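Local coordinates for protein hydrolase (Rhizobium meliloti, PDB 5HOE) that acts as an octameric carbohydrate acetylesterase of the SGNH hydrolase clan, probably cleaving acetyl groups from sugar esters, at residues Arg70-Asp75 / Gly126-Gln131; Leu74-Pro77 / Arg81-Gly84; Thr107-Thr110 / His115-Pro118. All blocks are in the same frame, centred on the assembly; numbering follows the deposited sequence.

Contact 1. Residues Arg70-Asp75 / Gly126-Gln131; sequences RTTSLD and GKLVGQ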
ATOM      1  N   ARG A  70     -10.627  21.542   5.168  1.00 12.46           N
ATOM      2  CA  ARG A  70     -10.280  20.940   3.878  1.00 11.47           C
ATOM      3  C   ARG A  70      -9.101  21.636   3.217  1.00 11.33           C
ATOM      4  O   ARG A  70      -9.006  22.875   3.199  1.00 12.63           O
ATOM      5  CB  ARG A  70     -11.487  20.986   2.928  1.00 14.22           C
ATOM      6  CG  ARG A  70     -11.204  20.447   1.522  1.00 14.82           C
ATOM      7  CD  ARG A  70     -12.442  20.485   0.679  1.00 12.78           C
ATOM      8  NE  ARG A  70     -13.235  19.283   0.811  1.00 14.10           N
ATOM      9  CZ  ARG A  70     -14.556  19.218   0.654  1.00 12.68           C
ATOM     10  NH1 ARG A  70     -15.309  20.297   0.449  1.00 13.43           N
ATOM     11  NH2 ARG A  70     -15.139  18.044   0.715  1.00 13.25           N
ATOM     12  N   THR A  71      -8.201  20.821   2.662  1.00 11.88           N
ATOM     13  CA  THR A  71      -7.040  21.265   1.890  1.00 11.41           C
ATOM     14  C   THR A  71      -7.290  21.075   0.384  1.00 11.93           C
ATOM     15  O   THR A  71      -8.200  20.357  -0.038  1.00 13.36           O
ATOM     16  CB  THR A  71      -5.816  20.434   2.259  1.00 12.23           C
ATOM     17  OG1 THR A  71      -5.977  19.085   1.770  1.00 14.34           O
ATOM     18  CG2 THR A  71      -5.564  20.439   3.761  1.00 14.80           C
ATOM     19  N   THR A  72      -6.406  21.641  -0.441  1.00 13.19           N
ATOM     20  CA  THR A  72      -6.512  21.375  -1.880  1.00 13.03           C
ATOM     21  C   THR A  72      -6.256  19.887  -2.194  1.00 14.57           C
ATOM     22  O   THR A  72      -7.082  19.206  -2.830  1.00 14.36           O
ATOM     23  CB  THR A  72      -5.547  22.257  -2.701  1.00 13.92           C
ATOM     24  OG1 THR A  72      -4.184  21.936  -2.407  1.00 15.22           O
ATOM     25  CG2 THR A  72      -5.802  23.744  -2.505  1.00 14.78           C
ATOM     26  N   SER A  73      -5.102  19.362  -1.744  1.00 15.25           N
ATOM     27  CA  SER A  73      -4.630  18.061  -2.202  1.00 14.07           C
ATOM     28  C   SER A  73      -3.737  17.379  -1.188  1.00 15.31           C
ATOM     29  O   SER A  73      -2.881  16.562  -1.568  1.00 17.04           O
ATOM     30  CB  SER A  73      -3.859  18.201  -3.510  1.00 15.26           C
ATOM     31  OG  SER A  73      -2.769  19.103  -3.381  1.00 17.33           O
ATOM     32  N   LEU A  74      -3.915  17.684   0.091  1.00 15.41           N
ATOM     33  CA  LEU A  74      -3.063  17.151   1.146  1.00 15.54           C
ATOM     34  C   LEU A  74      -3.856  16.243   2.073  1.00 16.96           C
ATOM     35  O   LEU A  74      -4.980  16.568   2.462  1.00 18.25           O
ATOM     36  CB  LEU A  74      -2.488  18.287   1.991  1.00 17.07           C
ATOM     37  CG  LEU A  74      -1.468  19.202   1.335  1.00 21.65           C
ATOM     38  CD1 LEU A  74      -1.405  20.496   2.118  1.00 20.92           C
ATOM     39  CD2 LEU A  74      -0.109  18.514   1.347  1.00 25.30           C
ATOM     40  N   ASP A  75      -3.240  15.137   2.485  1.00 17.40           N
ATOM     41  CA  ASP A  75      -3.808  14.306   3.543  1.00 17.37           C
ATOM     42  C   ASP A  75      -3.454  14.907   4.905  1.00 18.69           C
ATOM     43  O   ASP A  75      -2.277  15.103   5.215  1.00 21.49           O
ATOM     44  CB  ASP A  75      -3.267  12.883   3.468  1.00 21.62           C
ATOM     45  CG  ASP A  75      -3.720  12.132   2.231  1.00 24.41           C
ATOM     46  OD1 ASP A  75      -4.789  12.433   1.665  1.00 21.00           O
ATOM     47  OD2 ASP A  75      -2.992  11.208   1.821  1.00 30.38           O
ATOM     48  N   GLY A 126      -4.459  23.651  -8.909  1.00 13.45           N
ATOM     49  CA  GLY A 126      -4.424  23.219 -10.295  1.00 14.74           C
ATOM     50  C   GLY A 126      -4.913  21.796 -10.465  1.00 15.19           C
ATOM     51  O   GLY A 126      -5.571  21.477 -11.457  1.00 16.25           O
ATOM     52  N   LYS A 127      -4.588  20.920  -9.505  1.00 14.90           N
ATOM     53  CA  LYS A 127      -5.109  19.557  -9.534  1.00 13.26           C
ATOM     54  C   LYS A 127      -6.633  19.567  -9.534  1.00 13.88           C
ATOM     55  O   LYS A 127      -7.269  18.819 -10.293  1.00 13.69           O
ATOM     56  CB  LYS A 127      -4.575  18.765  -8.330  1.00 13.83           C
ATOM     57  CG  LYS A 127      -4.986  17.320  -8.322  1.00 13.80           C
ATOM     58  CD  LYS A 127      -4.462  16.594  -7.114  1.00 13.91           C
ATOM     59  CE  LYS A 127      -4.824  15.119  -7.169  1.00 15.87           C
ATOM     60  NZ  LYS A 127      -4.421  14.376  -5.928  1.00 17.98           N
ATOM     61  N   LEU A 128      -7.237  20.404  -8.685  1.00 14.21           N
ATOM     62  CA  LEU A 128      -8.693  20.463  -8.617  1.00 13.41           C
ATOM     63  C   LEU A 128      -9.279  21.015  -9.911  1.00 14.32           C
ATOM     64  O   LEU A 128     -10.281  20.502 -10.409  1.00 14.93           O
ATOM     65  CB  LEU A 128      -9.137  21.303  -7.412  1.00 14.53           C
ATOM     66  CG  LEU A 128      -8.657  20.853  -6.036  1.00 13.58           C
ATOM     67  CD1 LEU A 128      -9.054  21.863  -4.962  1.00 14.68           C
ATOM     68  CD2 LEU A 128      -9.201  19.460  -5.753  1.00 14.07           C
ATOM     69  N   VAL A 129      -8.656  22.045 -10.479  1.00 13.65           N
ATOM     70  CA  VAL A 129      -9.144  22.602 -11.733  1.00 14.45           C
ATOM     71  C   VAL A 129      -9.145  21.528 -12.817  1.00 14.82           C
ATOM     72  O   VAL A 129     -10.113  21.378 -13.576  1.00 15.96           O
ATOM     73  CB  VAL A 129      -8.310  23.832 -12.139  1.00 16.00           C
ATOM     74  CG1 VAL A 129      -8.732  24.362 -13.532  1.00 15.97           C
ATOM     75  CG2 VAL A 129      -8.445  24.944 -11.127  1.00 16.13           C
ATOM     76  N   GLY A 130      -8.059  20.757 -12.891  1.00 15.28           N
ATOM     77  CA  GLY A 130      -7.978  19.670 -13.852  1.00 14.20           C
ATOM     78  C   GLY A 130      -9.053  18.614 -13.656  1.00 14.52           C
ATOM     79  O   GLY A 130      -9.547  18.042 -14.626  1.00 17.59           O
ATOM     80  N   GLN A 131      -9.408  18.313 -12.400  1.00 14.14           N
ATOM     81  CA  GLN A 131     -10.467  17.340 -12.144  1.00 14.26           C
ATOM     82  C   GLN A 131     -11.801  17.831 -12.689  1.00 15.19           C
ATOM     83  O   GLN A 131     -12.604  17.035 -13.179  1.00 16.25           O
ATOM     84  CB  GLN A 131     -10.581  17.053 -10.641  1.00 14.40           C
ATOM     85  CG  GLN A 131      -9.450  16.210 -10.106  1.00 13.53           C
ATOM     86  CD  GLN A 131      -9.454  16.048  -8.618  1.00 13.94           C
ATOM     87  OE1 GLN A 131     -10.025  16.857  -7.894  1.00 15.35           O
ATOM     88  NE2 GLN A 131      -8.794  14.995  -8.145  1.00 14.50           N
TER
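The flat group at this interface is the peptide joining Thr72 to Ser73, and the branched end of Leu128 rests against its oxygen. Leu128 CD2 comes within 3.6 Å of Thr72 O, and CG and CD1 follow at 3.9 Å, all three on one side of the peptide plane, so a carbonyl rests against methyl groups with no polar bond between them. Thr72 adds its CB, 4.2 Å from Leu128 CD1. With CG anti to the backbone N (chi1 -176°) and the rest of the chain extended, Lys127 brings its CD methylene against Ser73 CB at 4.0 Å, while NZ reaches on to a hydrogen bond with Ser85 OG.

The polar ends of the loop residues are engaged elsewhere: Thr72 OG1 with Asp109, Ser73 OG with Arg116. Inside the loop, Thr71 OG1 donates to Leu74 O over 2.8 Å, in the carbonyl plane and on a lone pair (C=O...donor angle 119°), a bond that spans the turn presenting Thr72 and Ser73 to the helix; the same hydroxyl is also bonded to Leu82 O. Asn78 of a neighbouring subunit also packs on Lys127. This is a loop following a strand of a parallel sheet and leaning on helix 118-133, in keeping with the alpha/beta layering of an SGNH hydrolase.

Contact 2. Residues Leu74-Pro77 / Arg81-Gly84; sequences LDDP and RLNG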
ATOM      1  N   LEU A  74      -3.915  17.684   0.091  1.00 15.41           N
ATOM      2  CA  LEU A  74      -3.063  17.151   1.146  1.00 15.54           C
ATOM      3  C   LEU A  74      -3.856  16.243   2.073  1.00 16.96           C
ATOM      4  O   LEU A  74      -4.980  16.568   2.462  1.00 18.25           O
ATOM      5  CB  LEU A  74      -2.488  18.287   1.991  1.00 17.07           C
ATOM      6  CG  LEU A  74      -1.468  19.202   1.335  1.00 21.65           C
ATOM      7  CD1 LEU A  74      -1.405  20.496   2.118  1.00 20.92           C
ATOM      8  CD2 LEU A  74      -0.109  18.514   1.347  1.00 25.30           C
ATOM      9  N   ASP A  75      -3.240  15.137   2.485  1.00 17.40           N
ATOM     10  CA  ASP A  75      -3.808  14.306   3.543  1.00 17.37           C
ATOM     11  C   ASP A  75      -3.454  14.907   4.905  1.00 18.69           C
ATOM     12  O   ASP A  75      -2.277  15.103   5.215  1.00 21.49           O
ATOM     13  CB  ASP A  75      -3.267  12.883   3.468  1.00 21.62           C
ATOM     14  CG  ASP A  75      -3.720  12.132   2.231  1.00 24.41           C
ATOM     15  OD1 ASP A  75      -4.789  12.433   1.665  1.00 21.00           O
ATOM     16  OD2 ASP A  75      -2.992  11.208   1.821  1.00 30.38           O
ATOM     17  N   ASP A  76      -4.463  15.220   5.703  1.00 17.21           N
ATOM     18  CA  ASP A  76      -4.225  15.737   7.050  1.00 17.76           C
ATOM     19  C   ASP A  76      -3.898  14.580   7.999  1.00 18.57           C
ATOM     20  O   ASP A  76      -4.575  13.540   7.979  1.00 19.45           O
ATOM     21  CB  ASP A  76      -5.464  16.490   7.544  1.00 18.62           C
ATOM     22  CG  ASP A  76      -5.232  17.275   8.833  1.00 18.56           C
ATOM     23  OD1 ASP A  76      -5.077  16.667   9.911  1.00 20.54           O
ATOM     24  OD2 ASP A  76      -5.268  18.523   8.780  1.00 20.08           O
ATOM     25  N   PRO A  77      -2.886  14.739   8.859  1.00 20.33           N
ATOM     26  CA  PRO A  77      -2.449  13.602   9.683  1.00 21.04           C
ATOM     27  C   PRO A  77      -3.484  13.125  10.668  1.00 20.25           C
ATOM     28  O   PRO A  77      -3.439  11.964  11.072  1.00 22.99           O
ATOM     29  CB  PRO A  77      -1.191  14.126  10.398  1.00 22.93           C
ATOM     30  CG  PRO A  77      -1.246  15.582  10.310  1.00 22.93           C
ATOM     31  CD  PRO A  77      -2.051  15.932   9.073  1.00 22.01           C
ATOM     32  N   ARG A  81     -10.716  12.914   6.276  1.00 15.15           N
ATOM     33  CA  ARG A  81     -11.776  13.496   5.460  1.00 16.25           C
ATOM     34  C   ARG A  81     -11.341  14.719   4.652  1.00 15.92           C
ATOM     35  O   ARG A  81     -12.151  15.231   3.868  1.00 15.54           O
ATOM     36  CB  ARG A  81     -12.949  13.907   6.376  1.00 17.19           C
ATOM     37  CG  ARG A  81     -13.662  12.734   7.100  1.00 17.73           C
ATOM     38  CD  ARG A  81     -14.657  13.217   8.146  1.00 19.32           C
ATOM     39  NE  ARG A  81     -13.986  13.811   9.309  1.00 20.84           N
ATOM     40  CZ  ARG A  81     -14.597  14.181  10.433  1.00 24.82           C
ATOM     41  NH1 ARG A  81     -15.906  13.995  10.590  1.00 28.48           N
ATOM     42  NH2 ARG A  81     -13.889  14.726  11.411  1.00 27.25           N
ATOM     43  N   LEU A  82     -10.100  15.207   4.821  1.00 15.57           N
ATOM     44  CA  LEU A  82      -9.794  16.603   4.531  1.00 13.37           C
ATOM     45  C   LEU A  82      -9.098  16.867   3.191  1.00 13.43           C
ATOM     46  O   LEU A  82      -8.875  18.037   2.855  1.00 17.69           O
ATOM     47  CB  LEU A  82      -8.987  17.225   5.679  1.00 14.83           C
ATOM     48  CG  LEU A  82      -9.671  17.125   7.041  1.00 14.91           C
ATOM     49  CD1 LEU A  82      -8.800  17.786   8.115  1.00 14.35           C
ATOM     50  CD2 LEU A  82     -11.061  17.731   7.023  1.00 15.84           C
ATOM     51  N   ASN A  83      -8.746  15.847   2.418  1.00 13.85           N
ATOM     52  CA  ASN A  83      -8.102  16.073   1.125  1.00 13.69           C
ATOM     53  C   ASN A  83      -9.173  16.429   0.090  1.00 13.73           C
ATOM     54  O   ASN A  83     -10.000  15.594  -0.286  1.00 15.08           O
ATOM     55  CB  ASN A  83      -7.321  14.815   0.733  1.00 15.42           C
ATOM     56  CG  ASN A  83      -6.510  14.990  -0.538  1.00 13.83           C
ATOM     57  OD1 ASN A  83      -6.915  15.692  -1.472  1.00 15.31           O
ATOM     58  ND2 ASN A  83      -5.374  14.320  -0.597  1.00 16.65           N
ATOM     59  N   GLY A  84      -9.157  17.661  -0.394  1.00 13.52           N
ATOM     60  CA  GLY A  84     -10.184  18.082  -1.334  1.00 14.56           C
ATOM     61  C   GLY A  84     -10.174  17.272  -2.621  1.00 14.43           C
ATOM     62  O   GLY A  84     -11.233  16.902  -3.153  1.00 13.17           O
TER
HETATM   63  O   HOH W   1      -7.002  14.178   5.034  1.00 18.85           O
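Asn83 and Asp75 supply the direct side-chain hydrogen bond of this contact. Asn83 ND2 donates to Asp75 OD1 over 3.0 Å, nearly straight at 169°. The oxygen lies in the amide plane, yet the donor comes from above the carboxylate, whose plane stands 59° from that of the amide. Asn83 has CG anti to its backbone N (chi1 -175°), which carries the amide across to 74-77, and its other end is equally busy: OD1 bonds Ser85 OG and, as N-cap of helix 84-95, Thr86 N. With an alanine here the amide is gone, and the first turn of the helix would probably lack its side-chain cap while the carboxylate of Asp75 would be set free to turn.

Water supplies the second kind of bond. One molecule accepts from Asp76 N at 2.8 Å and from Leu82 N at a longer 3.3 Å, bridging two backbones that do not pair directly. A CA-H...O contact adds to this, Asn83 CA lying 3.4 Å from Leu74 O.

Apolar contact is confined to Asp76 and Leu82, which run side by side: Leu82 CD1 touches Asp76 CB at 3.6 Å. The oxygens of Asp76 find their hydrogen bonds outside the contact, OD2 with Tyr113 OH and OD1 with Asn78 N.

Chemically, then, the short loop is held by one amide hydrogen bond, one bridging water, a CA-H...O contact and an aliphatic touch rather than by strand pairing, and because the same amide caps the helix, the loop's closure and the helix start are coupled.

Contact 3. Residues Thr107-Thr110 / His115-Pro118; sequences TNDT and HRTP. With PO4 (phosphate ion), chain E.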
ATOM      1  N   THR A 107      -6.281  28.024   2.094  1.00 14.03           N
ATOM      2  CA  THR A 107      -5.935  28.519   3.421  1.00 13.98           C
ATOM      3  C   THR A 107      -5.395  27.399   4.306  1.00 13.97           C
ATOM      4  O   THR A 107      -4.396  27.580   5.014  1.00 14.32           O
ATOM      5  CB  THR A 107      -7.142  29.172   4.077  1.00 14.64           C
ATOM      6  OG1 THR A 107      -7.618  30.242   3.255  1.00 16.07           O
ATOM      7  CG2 THR A 107      -6.773  29.701   5.466  1.00 18.21           C
ATOM      8  N   ASN A 108      -6.013  26.214   4.253  1.00 12.43           N
ATOM      9  CA  ASN A 108      -5.574  25.165   5.171  1.00 11.65           C
ATOM     10  C   ASN A 108      -4.253  24.551   4.752  1.00 12.34           C
ATOM     11  O   ASN A 108      -3.519  24.050   5.613  1.00 14.49           O
ATOM     12  CB  ASN A 108      -6.675  24.135   5.372  1.00 12.48           C
ATOM     13  CG  ASN A 108      -7.833  24.724   6.106  1.00 13.00           C
ATOM     14  OD1 ASN A 108      -7.633  25.407   7.126  1.00 16.47           O
ATOM     15  ND2 ASN A 108      -9.039  24.511   5.606  1.00 13.34           N
ATOM     16  N   ASP A 109      -3.903  24.633   3.472  1.00 13.28           N
ATOM     17  CA  ASP A 109      -2.594  24.169   3.051  1.00 12.23           C
ATOM     18  C   ASP A 109      -1.451  24.984   3.668  1.00 12.66           C
ATOM     19  O   ASP A 109      -0.295  24.521   3.643  1.00 14.04           O
ATOM     20  CB  ASP A 109      -2.455  24.309   1.541  1.00 13.42           C
ATOM     21  CG  ASP A 109      -3.454  23.481   0.732  1.00 14.33           C
ATOM     22  OD1 ASP A 109      -4.684  23.473   1.016  1.00 15.00           O
ATOM     23  OD2 ASP A 109      -2.990  22.909  -0.276  1.00 17.68           O
ATOM     24  N   THR A 110      -1.729  26.190   4.178  1.00 14.11           N
ATOM     25  CA  THR A 110      -0.708  27.035   4.793  1.00 14.52           C
ATOM     26  C   THR A 110      -0.412  26.666   6.242  1.00 14.71           C
ATOM     27  O   THR A 110       0.460  27.301   6.848  1.00 14.36           O
ATOM     28  CB  THR A 110      -1.086  28.527   4.738  1.00 14.79           C
ATOM     29  OG1 THR A 110      -2.088  28.844   5.727  1.00 14.77           O
ATOM     30  CG2 THR A 110      -1.550  28.957   3.320  1.00 17.19           C
ATOM     31  N   HIS A 115       4.022  22.221   5.741  1.00 17.70           N
ATOM     32  CA  HIS A 115       5.307  22.613   5.140  1.00 18.38           C
ATOM     33  C   HIS A 115       5.224  22.725   3.618  1.00 18.28           C
ATOM     34  O   HIS A 115       6.107  22.270   2.885  1.00 20.79           O
ATOM     35  CB  HIS A 115       6.419  21.656   5.573  1.00 21.25           C
ATOM     36  CG  HIS A 115       6.573  21.568   7.056  1.00 24.83           C
ATOM     37  ND1 HIS A 115       7.236  22.529   7.789  1.00 27.35           N
ATOM     38  CD2 HIS A 115       6.100  20.669   7.949  1.00 28.00           C
ATOM     39  CE1 HIS A 115       7.187  22.209   9.071  1.00 30.28           C
ATOM     40  NE2 HIS A 115       6.510  21.082   9.193  1.00 30.38           N
ATOM     41  N   ARG A 116       4.159  23.357   3.134  1.00 17.10           N
ATOM     42  CA  ARG A 116       3.946  23.521   1.700  1.00 17.58           C
ATOM     43  C   ARG A 116       4.375  24.927   1.287  1.00 17.78           C
ATOM     44  O   ARG A 116       4.159  25.891   2.021  1.00 20.00           O
ATOM     45  CB  ARG A 116       2.463  23.293   1.347  1.00 21.43           C
ATOM     46  CG  ARG A 116       2.170  23.135  -0.122  1.00 27.25           C
ATOM     47  CD  ARG A 116       0.789  22.485  -0.372  1.00 29.64           C
ATOM     48  NE  ARG A 116       0.879  21.094  -0.843  1.00 29.65           N
ATOM     49  CZ  ARG A 116      -0.093  20.477  -1.516  1.00 29.83           C
ATOM     50  NH1 ARG A 116      -1.223  21.131  -1.780  1.00 28.82           N
ATOM     51  NH2 ARG A 116       0.049  19.214  -1.920  1.00 29.73           N
ATOM     52  N   THR A 117       4.982  25.039   0.103  1.00 16.51           N
ATOM     53  CA  THR A 117       5.304  26.344  -0.460  1.00 16.41           C
ATOM     54  C   THR A 117       4.061  26.923  -1.130  1.00 15.53           C
ATOM     55  O   THR A 117       3.159  26.183  -1.520  1.00 15.27           O
ATOM     56  CB  THR A 117       6.368  26.210  -1.550  1.00 18.73           C
ATOM     57  OG1 THR A 117       5.827  25.457  -2.648  1.00 18.25           O
ATOM     58  CG2 THR A 117       7.642  25.535  -1.034  1.00 19.44           C
ATOM     59  N   PRO A 118       4.004  28.243  -1.306  1.00 15.92           N
ATOM     60  CA  PRO A 118       2.872  28.832  -2.052  1.00 17.22           C
ATOM     61  C   PRO A 118       2.652  28.218  -3.430  1.00 15.76           C
ATOM     62  O   PRO A 118       1.499  27.959  -3.807  1.00 14.93           O
ATOM     63  CB  PRO A 118       3.231  30.324  -2.109  1.00 17.97           C
ATOM     64  CG  PRO A 118       4.039  30.526  -0.867  1.00 18.20           C
ATOM     65  CD  PRO A 118       4.857  29.284  -0.706  1.00 17.34           C
TER
HETATM   66  P   PO4 E 301     -10.713  26.107   8.491  1.00 30.84           P
HETATM   67  O1  PO4 E 301     -11.194  25.494   7.207  1.00 20.59           O
HETATM   68  O2  PO4 E 301      -9.977  27.385   8.187  1.00 63.45           O
HETATM   69  O3  PO4 E 301     -11.736  26.314   9.579  1.00 23.18           O
HETATM   70  O4  PO4 E 301      -9.822  25.160   9.228  1.00 26.60           O
HETATM   71  O   HOH W   2       2.123  24.824   4.830  1.00 16.14           O
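Arg116 and Asp109 lie side by side and form a salt bridge, NH1 to OD2 at 2.9 Å. As a hydrogen bond it is weak, bent to 127°, with carboxylate and guanidinium planes 47° apart. Both atoms have further partners: OD2 takes a stronger bond from Thr72 OG1, and NH1 also bonds Ser73 OG. The arginine chain is bent at chi3, which turns the guanidinium toward the acid. Between the backbones a water donates to Asp109 O at 2.7 Å and accepts from Arg116 N at 3.0 Å.

Thr107 O is gripped twice, by Thr110 OG1 at 2.7 Å and by Thr110 N at 3.1 Å, closing the 3-10 turn that carries the Asn-Asp pair of the GxND block of SGNH hydrolases. Asn108 ND2 splits its two hydrogens between Arg70 O and a phosphate, O1 lying 2.9 Å away in a bond of 168°. The ion, probably from the crystallisation liquor, is also held by Ser25 N, Ala69 N and His209 NE2, consistent with an oxyanion hole beside the likely catalytic serine. Thr117 is the N-cap of helix 118-133, OG1 capping a first-turn backbone N while its own N donates to Glu120 OE1, as in a capping box.

Beyond strand 60-66 the chain enters the loop that opens contact 1 at Arg70. Contact 2 begins on the same stretch, sharing Leu74 and Asp75, and soon closes a small loop at the start of helix 84-95. The chain then forms strand 100-104 and reaches contact 3, which closes another short loop just ahead of helix 118-133; on that helix contact 1 finally closes. Contacts 2 and 3 follow in series; contact 3 is nested within the long loop of contact 1, whereas contact 2 shares its opening stretch. Backbone bonds from Thr71 to Leu82 and Gly84 join contacts 1 and 2, and the loop after strand 60-66 is tied to the loop after strand 100-104 by bonds between contacts 1 and 3.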